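Local coordinates for uncharacterized protein (Agrobacterium tumefaciens, PDB 3D01), which is of unknown function but belongs to the YjgF/chorismate mutase-like family, some of whose members are endoribonucleases or deaminases, and assembles from three copies, at residues L63-Q74 against A110-V121; A76-I84 against A153-V161. One frame throughout, in Å; residues are numbered along the deposited sequence.

Contact 1: L63-Q74 against A110-V121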
ATOM      1  N   LEU I  63     -21.767   0.648  -0.854  1.00 14.26           N
ATOM      2  CA  LEU I  63     -21.044  -0.564  -1.178  1.00 12.73           C
ATOM      3  C   LEU I  63     -21.349  -0.998  -2.561  1.00 13.03           C
ATOM      4  O   LEU I  63     -22.512  -1.123  -2.977  1.00 13.27           O
ATOM      5  CB  LEU I  63     -21.399  -1.720  -0.245  1.00 12.61           C
ATOM      6  CG  LEU I  63     -21.252  -1.481   1.241  1.00 13.98           C
ATOM      7  CD1 LEU I  63     -21.729  -2.713   2.099  1.00 14.97           C
ATOM      8  CD2 LEU I  63     -19.820  -1.128   1.537  1.00 14.18           C
ATOM      9  N   VAL I  64     -20.291  -1.266  -3.278  1.00 13.84           N
ATOM     10  CA  VAL I  64     -20.418  -1.864  -4.581  1.00 14.40           C
ATOM     11  C   VAL I  64     -20.977  -3.314  -4.431  1.00 14.82           C
ATOM     12  O   VAL I  64     -20.473  -4.146  -3.630  1.00 14.89           O
ATOM     13  CB  VAL I  64     -19.074  -1.825  -5.314  1.00 15.05           C
ATOM     14  CG1 VAL I  64     -19.276  -2.255  -6.721  1.00 13.97           C
ATOM     15  CG2 VAL I  64     -18.394  -0.386  -5.204  1.00 13.60           C
ATOM     16  N   GLY I  65     -22.027  -3.588  -5.193  1.00 14.80           N
ATOM     17  CA  GLY I  65     -22.776  -4.839  -5.098  1.00 15.20           C
ATOM     18  C   GLY I  65     -24.009  -4.729  -4.217  1.00 15.64           C
ATOM     19  O   GLY I  65     -24.819  -5.667  -4.150  1.00 16.19           O
ATOM     20  N   ARG I  66     -24.163  -3.585  -3.545  1.00 15.65           N
ATOM     21  CA  ARG I  66     -25.361  -3.328  -2.744  1.00 15.91           C
ATOM     22  C   ARG I  66     -25.984  -1.992  -3.077  1.00 15.66           C
ATOM     23  O   ARG I  66     -27.135  -1.957  -3.425  1.00 15.73           O
ATOM     24  CB  ARG I  66     -25.069  -3.434  -1.258  1.00 15.66           C
ATOM     25  CG  ARG I  66     -26.238  -3.090  -0.368  1.00 16.27           C
ATOM     26  CD  ARG I  66     -25.955  -3.212   1.122  1.00 15.28           C
ATOM     27  NE  ARG I  66     -27.172  -2.876   1.830  1.00 15.34           N
ATOM     28  CZ  ARG I  66     -28.211  -3.687   1.995  1.00 14.77           C
ATOM     29  NH1 ARG I  66     -28.141  -4.961   1.669  1.00 12.28           N
ATOM     30  NH2 ARG I  66     -29.318  -3.211   2.552  1.00 15.67           N
ATOM     31  N   ASP I  67     -25.226  -0.909  -2.908  1.00 16.40           N
ATOM     32  CA  ASP I  67     -25.724   0.453  -3.088  1.00 16.54           C
ATOM     33  C   ASP I  67     -25.425   1.006  -4.484  1.00 17.07           C
ATOM     34  O   ASP I  67     -26.174   1.846  -5.010  1.00 16.70           O
ATOM     35  CB  ASP I  67     -25.078   1.344  -2.049  1.00 15.82           C
ATOM     36  CG  ASP I  67     -25.407   0.907  -0.639  1.00 16.82           C
ATOM     37  OD1 ASP I  67     -26.615   0.838  -0.309  1.00 17.30           O
ATOM     38  OD2 ASP I  67     -24.467   0.617   0.116  1.00 17.41           O
ATOM     39  N   VAL I  68     -24.333   0.526  -5.062  1.00 16.36           N
ATOM     40  CA  VAL I  68     -23.829   1.002  -6.357  1.00 17.61           C
ATOM     41  C   VAL I  68     -23.441  -0.174  -7.217  1.00 18.22           C
ATOM     42  O   VAL I  68     -23.009  -1.212  -6.722  1.00 16.17           O
ATOM     43  CB  VAL I  68     -22.620   1.974  -6.181  1.00 18.92           C
ATOM     44  CG1 VAL I  68     -23.031   3.066  -5.177  1.00 20.30           C
ATOM     45  CG2 VAL I  68     -21.438   1.316  -5.718  1.00 19.59           C
ATOM     46  N   ASP I  69     -23.657  -0.006  -8.511  1.00 18.33           N
ATOM     47  CA  ASP I  69     -23.282  -1.011  -9.490  1.00 18.85           C
ATOM     48  C   ASP I  69     -21.900  -0.707 -10.079  1.00 18.57           C
ATOM     49  O   ASP I  69     -21.283   0.290  -9.735  1.00 18.01           O
ATOM     50  CB  ASP I  69     -24.360  -1.124 -10.589  1.00 19.63           C
ATOM     51  CG  ASP I  69     -24.515   0.135 -11.475  1.00 21.33           C
ATOM     52  OD1 ASP I  69     -23.732   1.092 -11.422  1.00 20.87           O
ATOM     53  OD2 ASP I  69     -25.496   0.130 -12.269  1.00 28.07           O
ATOM     54  N   VAL I  70     -21.440  -1.563 -10.991  1.00 18.97           N
ATOM     55  CA  VAL I  70     -20.090  -1.429 -11.492  1.00 18.61           C
ATOM     56  C   VAL I  70     -19.921  -0.106 -12.253  1.00 18.43           C
ATOM     57  O   VAL I  70     -18.904   0.608 -12.074  1.00 18.86           O
ATOM     58  CB  VAL I  70     -19.649  -2.642 -12.327  1.00 18.27           C
ATOM     59  CG1 VAL I  70     -18.321  -2.333 -13.055  1.00 17.08           C
ATOM     60  CG2 VAL I  70     -19.507  -3.875 -11.410  1.00 18.37           C
ATOM     61  N   ALA I  71     -20.897   0.232 -13.081  1.00 18.65           N
ATOM     62  CA  ALA I  71     -20.777   1.459 -13.885  1.00 19.04           C
ATOM     63  C   ALA I  71     -20.640   2.693 -12.967  1.00 18.91           C
ATOM     64  O   ALA I  71     -19.768   3.549 -13.156  1.00 19.32           O
ATOM     65  CB  ALA I  71     -21.972   1.583 -14.821  1.00 18.92           C
ATOM     66  N   SER I  72     -21.482   2.781 -11.942  1.00 18.75           N
ATOM     67  CA  SER I  72     -21.394   3.906 -11.008  1.00 18.38           C
ATOM     68  C   SER I  72     -20.057   3.922 -10.237  1.00 17.29           C
ATOM     69  O   SER I  72     -19.491   4.975  -9.967  1.00 17.82           O
ATOM     70  CB  SER I  72     -22.547   3.874 -10.018  1.00 18.01           C
ATOM     71  OG  SER I  72     -23.766   4.058 -10.697  1.00 20.28           O
ATOM     72  N   ALA I  73     -19.585   2.733  -9.856  1.00 17.33           N
ATOM     73  CA  ALA I  73     -18.319   2.580  -9.166  1.00 16.32           C
ATOM     74  C   ALA I  73     -17.153   2.982 -10.077  1.00 15.91           C
ATOM     75  O   ALA I  73     -16.185   3.596  -9.618  1.00 15.01           O
ATOM     76  CB  ALA I  73     -18.140   1.122  -8.676  1.00 15.48           C
ATOM     77  N   GLN I  74     -17.239   2.645 -11.361  1.00 16.53           N
ATOM     78  CA  GLN I  74     -16.241   3.106 -12.322  1.00 17.37           C
ATOM     79  C   GLN I  74     -16.172   4.643 -12.389  1.00 17.49           C
ATOM     80  O   GLN I  74     -15.094   5.205 -12.451  1.00 17.51           O
ATOM     81  CB  GLN I  74     -16.514   2.529 -13.708  1.00 17.58           C
ATOM     82  CG  GLN I  74     -16.115   1.069 -13.797  1.00 18.85           C
ATOM     83  CD  GLN I  74     -16.612   0.371 -15.043  1.00 19.52           C
ATOM     84  OE1 GLN I  74     -17.622   0.766 -15.645  1.00 22.87           O
ATOM     85  NE2 GLN I  74     -15.891  -0.686 -15.454  1.00 20.51           N
ATOM     86  N   ALA I 110     -15.143  -0.214  -1.804  1.00 13.57           N
ATOM     87  CA  ALA I 110     -16.036  -0.606  -0.693  1.00 12.77           C
ATOM     88  C   ALA I 110     -16.992  -1.639  -1.303  1.00 12.84           C
ATOM     89  O   ALA I 110     -17.661  -1.371  -2.328  1.00 13.15           O
ATOM     90  CB  ALA I 110     -16.772   0.634  -0.091  1.00 12.29           C
ATOM     91  N   SER I 111     -16.967  -2.863  -0.755  1.00 12.36           N
ATOM     92  CA  SER I 111     -17.588  -4.011  -1.428  1.00 12.55           C
ATOM     93  C   SER I 111     -18.376  -4.878  -0.469  1.00 13.05           C
ATOM     94  O   SER I 111     -17.922  -5.126   0.650  1.00 13.29           O
ATOM     95  CB  SER I 111     -16.527  -4.934  -2.073  1.00 12.46           C
ATOM     96  OG  SER I 111     -15.673  -4.262  -2.971  1.00 13.46           O
ATOM     97  N   VAL I 112     -19.500  -5.410  -0.939  1.00 13.03           N
ATOM     98  CA  VAL I 112     -20.092  -6.560  -0.239  1.00 14.13           C
ATOM     99  C   VAL I 112     -19.233  -7.782  -0.617  1.00 14.69           C
ATOM    100  O   VAL I 112     -18.559  -7.793  -1.638  1.00 14.21           O
ATOM    101  CB  VAL I 112     -21.599  -6.817  -0.551  1.00 13.82           C
ATOM    102  CG1 VAL I 112     -22.525  -5.669  -0.067  1.00 16.90           C
ATOM    103  CG2 VAL I 112     -21.853  -7.105  -2.069  1.00 12.87           C
ATOM    104  N   PRO I 113     -19.243  -8.815   0.229  1.00 15.04           N
ATOM    105  CA  PRO I 113     -18.356  -9.958   0.033  1.00 15.26           C
ATOM    106  C   PRO I 113     -18.629 -10.800  -1.211  1.00 14.90           C
ATOM    107  O   PRO I 113     -17.763 -11.565  -1.619  1.00 16.19           O
ATOM    108  CB  PRO I 113     -18.546 -10.766   1.313  1.00 15.15           C
ATOM    109  CG  PRO I 113     -19.054  -9.750   2.322  1.00 17.46           C
ATOM    110  CD  PRO I 113     -19.992  -8.935   1.494  1.00 16.10           C
ATOM    111  N   GLU I 114     -19.821 -10.685  -1.783  1.00 14.43           N
ATOM    112  CA  GLU I 114     -20.158 -11.335  -3.061  1.00 15.31           C
ATOM    113  C   GLU I 114     -19.678 -10.531  -4.269  1.00 15.20           C
ATOM    114  O   GLU I 114     -19.687 -11.042  -5.390  1.00 15.19           O
ATOM    115  CB  GLU I 114     -21.660 -11.598  -3.169  1.00 15.18           C
ATOM    116  CG  GLU I 114     -22.191 -12.554  -2.123  1.00 16.47           C
ATOM    117  CD  GLU I 114     -22.150 -11.987  -0.706  1.00 16.44           C
ATOM    118  OE1 GLU I 114     -22.544 -10.805  -0.519  1.00 18.09           O
ATOM    119  OE2 GLU I 114     -21.760 -12.752   0.234  1.00 18.42           O
ATOM    120  N   PHE I 115     -19.270  -9.284  -4.038  1.00 15.59           N
ATOM    121  CA  PHE I 115     -18.801  -8.441  -5.137  1.00 15.29           C
ATOM    122  C   PHE I 115     -17.330  -8.743  -5.410  1.00 15.64           C
ATOM    123  O   PHE I 115     -16.501  -8.625  -4.498  1.00 15.07           O
ATOM    124  CB  PHE I 115     -19.023  -6.970  -4.897  1.00 15.27           C
ATOM    125  CG  PHE I 115     -18.523  -6.152  -6.022  1.00 14.82           C
ATOM    126  CD1 PHE I 115     -19.172  -6.230  -7.260  1.00 13.37           C
ATOM    127  CD2 PHE I 115     -17.353  -5.405  -5.904  1.00 13.65           C
ATOM    128  CE1 PHE I 115     -18.714  -5.510  -8.340  1.00 14.15           C
ATOM    129  CE2 PHE I 115     -16.879  -4.698  -6.997  1.00 15.01           C
ATOM    130  CZ  PHE I 115     -17.550  -4.741  -8.194  1.00 14.22           C
ATOM    131  N   VAL I 116     -17.027  -9.141  -6.657  1.00 14.74           N
ATOM    132  CA  VAL I 116     -15.686  -9.628  -7.001  1.00 15.36           C
ATOM    133  C   VAL I 116     -15.141  -9.028  -8.308  1.00 15.69           C
ATOM    134  O   VAL I 116     -14.304  -9.625  -8.979  1.00 16.75           O
ATOM    135  CB  VAL I 116     -15.675 -11.195  -7.028  1.00 15.50           C
ATOM    136  CG1 VAL I 116     -15.889 -11.742  -5.633  1.00 16.44           C
ATOM    137  CG2 VAL I 116     -16.725 -11.750  -8.034  1.00 15.87           C
ATOM    138  N   GLU I 117     -15.605  -7.838  -8.653  1.00 15.49           N
ATOM    139  CA  GLU I 117     -15.154  -7.161  -9.873  1.00 16.19           C
ATOM    140  C   GLU I 117     -14.499  -5.826  -9.546  1.00 15.23           C
ATOM    141  O   GLU I 117     -14.628  -4.833 -10.278  1.00 15.10           O
ATOM    142  CB  GLU I 117     -16.316  -7.002 -10.852  1.00 15.93           C
ATOM    143  CG  GLU I 117     -16.771  -8.328 -11.402  1.00 18.64           C
ATOM    144  CD  GLU I 117     -18.074  -8.227 -12.166  1.00 21.77           C
ATOM    145  OE1 GLU I 117     -19.039  -7.621 -11.688  1.00 29.22           O
ATOM    146  OE2 GLU I 117     -18.152  -8.822 -13.230  1.00 29.75           O
ATOM    147  N   GLN I 118     -13.723  -5.829  -8.477  1.00 14.59           N
ATOM    148  CA  GLN I 118     -12.971  -4.639  -8.100  1.00 14.76           C
ATOM    149  C   GLN I 118     -11.984  -4.195  -9.192  1.00 15.05           C
ATOM    150  O   GLN I 118     -11.722  -3.013  -9.343  1.00 16.48           O
ATOM    151  CB  GLN I 118     -12.244  -4.812  -6.779  1.00 15.85           C
ATOM    152  CG  GLN I 118     -13.135  -5.011  -5.552  1.00 14.77           C
ATOM    153  CD  GLN I 118     -13.542  -6.450  -5.318  1.00 15.35           C
ATOM    154  OE1 GLN I 118     -13.184  -7.355  -6.093  1.00 12.53           O
ATOM    155  NE2 GLN I 118     -14.268  -6.684  -4.212  1.00 14.03           N
ATOM    156  N   HIS I 119     -11.442  -5.149  -9.933  1.00 15.23           N
ATOM    157  CA  HIS I 119     -10.561  -4.832 -11.098  1.00 15.80           C
ATOM    158  C   HIS I 119     -11.306  -3.992 -12.136  1.00 15.85           C
ATOM    159  O   HIS I 119     -10.762  -3.021 -12.661  1.00 16.34           O
ATOM    160  CB  HIS I 119      -9.968  -6.089 -11.723  1.00 16.23           C
ATOM    161  CG  HIS I 119     -10.993  -7.099 -12.130  1.00 17.18           C
ATOM    162  ND1 HIS I 119     -11.835  -7.722 -11.228  1.00 16.63           N
ATOM    163  CD2 HIS I 119     -11.305  -7.604 -13.342  1.00 20.56           C
ATOM    164  CE1 HIS I 119     -12.625  -8.555 -11.880  1.00 20.57           C
ATOM    165  NE2 HIS I 119     -12.330  -8.494 -13.164  1.00 19.46           N
ATOM    166  N   LEU I 120     -12.561  -4.333 -12.404  1.00 16.12           N
ATOM    167  CA  LEU I 120     -13.368  -3.576 -13.358  1.00 16.00           C
ATOM    168  C   LEU I 120     -13.642  -2.169 -12.848  1.00 16.28           C
ATOM    169  O   LEU I 120     -13.698  -1.191 -13.637  1.00 15.98           O
ATOM    170  CB  LEU I 120     -14.672  -4.304 -13.604  1.00 16.11           C
ATOM    171  CG  LEU I 120     -14.500  -5.698 -14.197  1.00 17.77           C
ATOM    172  CD1 LEU I 120     -15.888  -6.206 -14.636  1.00 18.47           C
ATOM    173  CD2 LEU I 120     -13.493  -5.695 -15.317  1.00 18.98           C
ATOM    174  N   VAL I 121     -13.824  -2.053 -11.535  1.00 15.85           N
ATOM    175  CA  VAL I 121     -14.070  -0.746 -10.925  1.00 15.62           C
ATOM    176  C   VAL I 121     -12.860   0.153 -11.075  1.00 15.61           C
ATOM    177  O   VAL I 121     -12.970   1.288 -11.517  1.00 16.37           O
ATOM    178  CB  VAL I 121     -14.474  -0.884  -9.441  1.00 15.39           C
ATOM    179  CG1 VAL I 121     -14.479   0.508  -8.739  1.00 15.13           C
ATOM    180  CG2 VAL I 121     -15.830  -1.639  -9.354  1.00 16.09           C
TER
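L63 O is gripped by three backbone donors, R66 N, D67 N and V68 N, the D67 bond being the shortest at 2.7 Å. This tight turn holds the leucine against the other segment, with CD2 packed on A110 CB and CD1 on V112 CG1. D67, a residue of the pocket that holds the polyether ligand, accepts from L63 N through the anti lone pair of OD2. Next along, V64 N gives a hydrogen bond of 2.8 Å to A110 O, and V64 O receives V112 N at 3.1 Å. Together they form a single beta bridge between V64 and S111, tying the loop that leads into helix 70-91 to the end of strand 99-110. With CG1 anti to the backbone N (chi1 -171°), that methyl of V64 stands over one face of the F115 ring, 3.5 Å from its centroid, in a CH-pi contact. Backbone N of E117 sits over the opposite face, while V70 CG2 meets the ring's edge, 3.6 Å from F115 CE1. G65 takes a positive phi of 96°, and its bare backbone lies against V112 CG2 and F115 CB.

In the YjgF-like fold two helices pack side by side on one sheet, and here their first turns come together. A73, small enough to let the helices approach, sets its CB 3.7 Å from V121 CG2. Farther out, the extended chain of Q74 reaches across, and its NE2 bonds to L120 O at 2.9 Å; the oxygen lies in the glutamine's amide plane, but the donor stands 52° out of the carbonyl plane. D69 is the N-cap of helix 70-91, its OD1 accepting from S72 N. S148 of the second subunit hydrogen-bonds F115 O and V112 O through its OG.

Contact 2: A76-I84 against A153-V161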
ATOM      1  N   ALA I  76     -16.974   6.622  -9.904  1.00 17.39           N
ATOM      2  CA  ALA I  76     -16.244   6.906  -8.667  1.00 16.37           C
ATOM      3  C   ALA I  76     -14.718   6.803  -8.834  1.00 16.39           C
ATOM      4  O   ALA I  76     -13.988   7.698  -8.409  1.00 15.66           O
ATOM      5  CB  ALA I  76     -16.721   5.988  -7.504  1.00 16.69           C
ATOM      6  N   ALA I  77     -14.248   5.723  -9.468  1.00 15.47           N
ATOM      7  CA  ALA I  77     -12.814   5.496  -9.653  1.00 15.82           C
ATOM      8  C   ALA I  77     -12.195   6.648 -10.518  1.00 16.22           C
ATOM      9  O   ALA I  77     -11.126   7.196 -10.215  1.00 14.62           O
ATOM     10  CB  ALA I  77     -12.588   4.138 -10.303  1.00 15.44           C
ATOM     11  N   GLU I  78     -12.922   7.020 -11.555  1.00 17.02           N
ATOM     12  CA  GLU I  78     -12.547   8.149 -12.452  1.00 18.04           C
ATOM     13  C   GLU I  78     -12.378   9.424 -11.648  1.00 18.11           C
ATOM     14  O   GLU I  78     -11.368  10.115 -11.792  1.00 19.03           O
ATOM     15  CB  GLU I  78     -13.604   8.357 -13.522  1.00 18.27           C
ATOM     16  CG  GLU I  78     -13.612   7.315 -14.658  1.00 20.45           C
ATOM     17  CD  GLU I  78     -14.809   7.424 -15.614  1.00 21.33           C
ATOM     18  OE1 GLU I  78     -15.894   7.943 -15.254  1.00 25.73           O
ATOM     19  OE2 GLU I  78     -14.658   6.974 -16.778  1.00 26.67           O
ATOM     20  N   LEU I  79     -13.355   9.715 -10.777  1.00 18.03           N
ATOM     21  CA  LEU I  79     -13.290  10.884  -9.900  1.00 17.33           C
ATOM     22  C   LEU I  79     -12.098  10.853  -8.928  1.00 17.23           C
ATOM     23  O   LEU I  79     -11.408  11.862  -8.724  1.00 16.39           O
ATOM     24  CB  LEU I  79     -14.614  11.087  -9.166  1.00 17.75           C
ATOM     25  CG  LEU I  79     -15.795  11.627  -9.989  1.00 17.50           C
ATOM     26  CD1 LEU I  79     -17.041  11.621  -9.123  1.00 18.89           C
ATOM     27  CD2 LEU I  79     -15.522  13.017 -10.619  1.00 20.07           C
ATOM     28  N   CYS I  80     -11.839   9.687  -8.328  1.00 17.38           N
ATOM     29  CA  CYS I  80     -10.660   9.496  -7.508  1.00 17.02           C
ATOM     30  C   CYS I  80      -9.418   9.854  -8.316  1.00 16.60           C
ATOM     31  O   CYS I  80      -8.546  10.568  -7.826  1.00 17.68           O
ATOM     32  CB  CYS I  80     -10.564   8.045  -7.009  1.00 17.92           C
ATOM     33  SG  CYS I  80     -11.840   7.601  -5.821  1.00 18.78           S
ATOM     34  N   ALA I  81      -9.350   9.334  -9.534  1.00 15.84           N
ATOM     35  CA  ALA I  81      -8.222   9.585 -10.454  1.00 17.12           C
ATOM     36  C   ALA I  81      -8.076  11.055 -10.791  1.00 17.16           C
ATOM     37  O   ALA I  81      -6.969  11.555 -10.852  1.00 18.89           O
ATOM     38  CB  ALA I  81      -8.386   8.762 -11.731  1.00 15.46           C
ATOM     39  N   VAL I  82      -9.175  11.753 -11.005  1.00 17.63           N
ATOM     40  CA  VAL I  82      -9.122  13.217 -11.300  1.00 17.87           C
ATOM     41  C   VAL I  82      -8.584  13.980 -10.069  1.00 18.31           C
ATOM     42  O   VAL I  82      -7.771  14.907 -10.167  1.00 18.73           O
ATOM     43  CB  VAL I  82     -10.523  13.752 -11.748  1.00 17.91           C
ATOM     44  CG1 VAL I  82     -10.592  15.313 -11.743  1.00 19.42           C
ATOM     45  CG2 VAL I  82     -10.939  13.160 -13.119  1.00 18.48           C
ATOM     46  N   ASN I  83      -9.009  13.564  -8.880  1.00 18.30           N
ATOM     47  CA  ASN I  83      -8.490  14.152  -7.662  1.00 18.26           C
ATOM     48  C   ASN I  83      -7.011  13.841  -7.468  1.00 18.35           C
ATOM     49  O   ASN I  83      -6.256  14.700  -7.035  1.00 18.54           O
ATOM     50  CB  ASN I  83      -9.347  13.734  -6.456  1.00 19.47           C
ATOM     51  CG  ASN I  83     -10.672  14.467  -6.420  1.00 20.34           C
ATOM     52  OD1 ASN I  83     -11.704  13.992  -6.920  1.00 25.68           O
ATOM     53  ND2 ASN I  83     -10.648  15.632  -5.862  1.00 21.58           N
ATOM     54  N   ILE I  84      -6.578  12.647  -7.860  1.00 17.68           N
ATOM     55  CA  ILE I  84      -5.146  12.325  -7.845  1.00 17.61           C
ATOM     56  C   ILE I  84      -4.442  13.306  -8.774  1.00 17.65           C
ATOM     57  O   ILE I  84      -3.478  13.926  -8.376  1.00 17.64           O
ATOM     58  CB  ILE I  84      -4.832  10.859  -8.272  1.00 17.22           C
ATOM     59  CG1 ILE I  84      -5.233   9.876  -7.145  1.00 17.67           C
ATOM     60  CG2 ILE I  84      -3.330  10.670  -8.569  1.00 17.39           C
ATOM     61  CD1 ILE I  84      -5.233   8.416  -7.573  1.00 17.58           C
ATOM     62  N   ALA I 153     -17.437   6.687   1.052  1.00 14.51           N
ATOM     63  CA  ALA I 153     -16.985   6.666  -0.351  1.00 14.41           C
ATOM     64  C   ALA I 153     -17.032   5.226  -0.859  1.00 14.40           C
ATOM     65  O   ALA I 153     -16.651   4.275  -0.132  1.00 15.09           O
ATOM     66  CB  ALA I 153     -15.576   7.222  -0.474  1.00 14.86           C
ATOM     67  N   SER I 154     -17.420   5.070  -2.116  1.00 13.80           N
ATOM     68  CA  SER I 154     -17.437   3.756  -2.752  1.00 14.24           C
ATOM     69  C   SER I 154     -16.032   3.293  -3.141  1.00 14.11           C
ATOM     70  O   SER I 154     -15.780   2.095  -3.206  1.00 13.82           O
ATOM     71  CB  SER I 154     -18.378   3.724  -3.964  1.00 14.62           C
ATOM     72  OG  SER I 154     -19.721   3.971  -3.573  1.00 14.99           O
ATOM     73  N   VAL I 155     -15.139   4.258  -3.422  1.00 14.34           N
ATOM     74  CA  VAL I 155     -13.787   3.969  -3.871  1.00 14.46           C
ATOM     75  C   VAL I 155     -12.836   5.030  -3.281  1.00 15.08           C
ATOM     76  O   VAL I 155     -13.220   6.205  -3.103  1.00 15.56           O
ATOM     77  CB  VAL I 155     -13.659   4.003  -5.444  1.00 14.36           C
ATOM     78  CG1 VAL I 155     -12.200   3.621  -5.894  1.00 12.77           C
ATOM     79  CG2 VAL I 155     -14.771   3.179  -6.123  1.00 14.37           C
ATOM     80  N   GLU I 156     -11.630   4.593  -2.972  1.00 15.39           N
ATOM     81  CA  GLU I 156     -10.527   5.458  -2.593  1.00 15.06           C
ATOM     82  C   GLU I 156      -9.260   4.928  -3.294  1.00 15.65           C
ATOM     83  O   GLU I 156      -9.024   3.703  -3.392  1.00 15.34           O
ATOM     84  CB  GLU I 156     -10.318   5.437  -1.084  1.00 15.43           C
ATOM     85  CG  GLU I 156      -9.141   6.230  -0.588  1.00 16.19           C
ATOM     86  CD  GLU I 156      -8.860   5.998   0.927  1.00 16.93           C
ATOM     87  OE1 GLU I 156      -9.782   5.614   1.669  1.00 19.17           O
ATOM     88  OE2 GLU I 156      -7.704   6.185   1.375  1.00 22.32           O
ATOM     89  N   ILE I 157      -8.442   5.848  -3.767  1.00 15.12           N
ATOM     90  CA  ILE I 157      -7.299   5.457  -4.603  1.00 15.30           C
ATOM     91  C   ILE I 157      -6.135   6.361  -4.255  1.00 15.77           C
ATOM     92  O   ILE I 157      -6.278   7.584  -4.272  1.00 16.91           O
ATOM     93  CB  ILE I 157      -7.572   5.573  -6.145  1.00 15.40           C
ATOM     94  CG1 ILE I 157      -8.845   4.831  -6.613  1.00 13.59           C
ATOM     95  CG2 ILE I 157      -6.350   5.046  -6.954  1.00 15.73           C
ATOM     96  CD1 ILE I 157      -9.034   4.812  -8.163  1.00 16.33           C
ATOM     97  N   ASP I 158      -5.002   5.745  -3.910  1.00 15.62           N
ATOM     98  CA  ASP I 158      -3.765   6.477  -3.690  1.00 16.50           C
ATOM     99  C   ASP I 158      -2.797   6.183  -4.848  1.00 16.46           C
ATOM    100  O   ASP I 158      -3.094   5.359  -5.742  1.00 16.08           O
ATOM    101  CB  ASP I 158      -3.178   6.226  -2.291  1.00 17.01           C
ATOM    102  CG  ASP I 158      -2.548   4.862  -2.111  1.00 18.69           C
ATOM    103  OD1 ASP I 158      -2.164   4.168  -3.091  1.00 21.75           O
ATOM    104  OD2 ASP I 158      -2.432   4.486  -0.926  1.00 22.91           O
ATOM    105  N   ALA I 159      -1.670   6.892  -4.860  1.00 16.70           N
ATOM    106  CA  ALA I 159      -0.758   6.785  -5.993  1.00 16.78           C
ATOM    107  C   ALA I 159       0.677   7.111  -5.607  1.00 16.96           C
ATOM    108  O   ALA I 159       0.929   7.860  -4.678  1.00 15.75           O
ATOM    109  CB  ALA I 159      -1.199   7.713  -7.119  1.00 17.34           C
ATOM    110  N   ILE I 160       1.587   6.517  -6.359  1.00 17.60           N
ATOM    111  CA  ILE I 160       2.995   6.873  -6.344  1.00 18.83           C
ATOM    112  C   ILE I 160       3.348   7.217  -7.804  1.00 18.43           C
ATOM    113  O   ILE I 160       3.053   6.458  -8.743  1.00 18.56           O
ATOM    114  CB  ILE I 160       3.886   5.713  -5.881  1.00 18.00           C
ATOM    115  CG1 ILE I 160       3.474   5.210  -4.494  1.00 19.61           C
ATOM    116  CG2 ILE I 160       5.362   6.095  -5.985  1.00 18.62           C
ATOM    117  CD1 ILE I 160       4.050   3.844  -4.159  1.00 21.87           C
ATOM    118  N   VAL I 161       3.954   8.388  -7.981  1.00 19.73           N
ATOM    119  CA  VAL I 161       4.230   8.929  -9.302  1.00 19.92           C
ATOM    120  C   VAL I 161       5.713   9.358  -9.330  1.00 21.26           C
ATOM    121  O   VAL I 161       6.218   9.986  -8.402  1.00 21.51           O
ATOM    122  CB  VAL I 161       3.312  10.142  -9.589  1.00 19.58           C
ATOM    123  CG1 VAL I 161       3.609  10.723 -10.954  1.00 18.22           C
ATOM    124  CG2 VAL I 161       1.798   9.807  -9.408  1.00 18.03           C
TER
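With SG anti to the carbonyl carbon and beside the backbone N (chi1 -68°), C80 directs its sulfur at the strand, 3.4 Å from V155 O in a contact and not a bond, while its CB sits 3.7 Å from I157 CG1. I157 (chi1 -53°) answers by sending its CG1-CD1 branch back along the helix, where CD1 rests against C80 CB and A77 O, 3.8 Å from each, and by leaving CG2 for the next turn. There the extended CG1-CD1 arm of I84 crosses the I157 side chain at about a right angle, its CD1 3.6 Å from I157 CG2. The other branch of I84, CG2, meets A159 CB at 3.9 Å. At the start of the segment A76 CB touches V155 CG2 at 3.7 Å.

Residues A76, C80 and I84 recur every four positions on one side of helix 70-91, and V155, I157 and A159 alternate on one face of the strand, which gives the helix-on-sheet packing of the YjgF-like alpha/beta fold. The axes lie 7.8 Å apart at their closest and run in roughly the same direction, with 34° between them. Alanine and cysteine are small enough for so near an approach, whereas the branched V155 and I157 reach both this helix and helix 118-133, V155 touching V121 and I122 and I157 touching A125. No hydrogen bond joins the two segments; E156 and I157 bond instead to F108 and Q50 of neighbouring strands. The acidic side chains alternate onto the other face of the strand, where D158 forms a salt bridge with K104 of the third subunit.

In the fold
Helix 70-91 serves both contacts, with its first turn in contact 1 and its following turns in contact 2. Contact 2 is wholly buried, with its centre about 3 Å from the chain's centre, and is almost wholly apolar, with no hydrogen bond between its segments. Contact 1, centred about 17 Å out, is partly buried, and there backbone and glutamine hydrogen bonds join the aromatic and aliphatic packing. The two meet where V121 CG1 lies 3.7 Å from V155 CG2 and where A110 N probably hydrogen-bonds S154 O at 2.8 Å, linking the end of strand 99-110 to the residue just before strand 155-163. Neighbouring subunits reach both: one beside the F115 loop, another across the strand's acidic face.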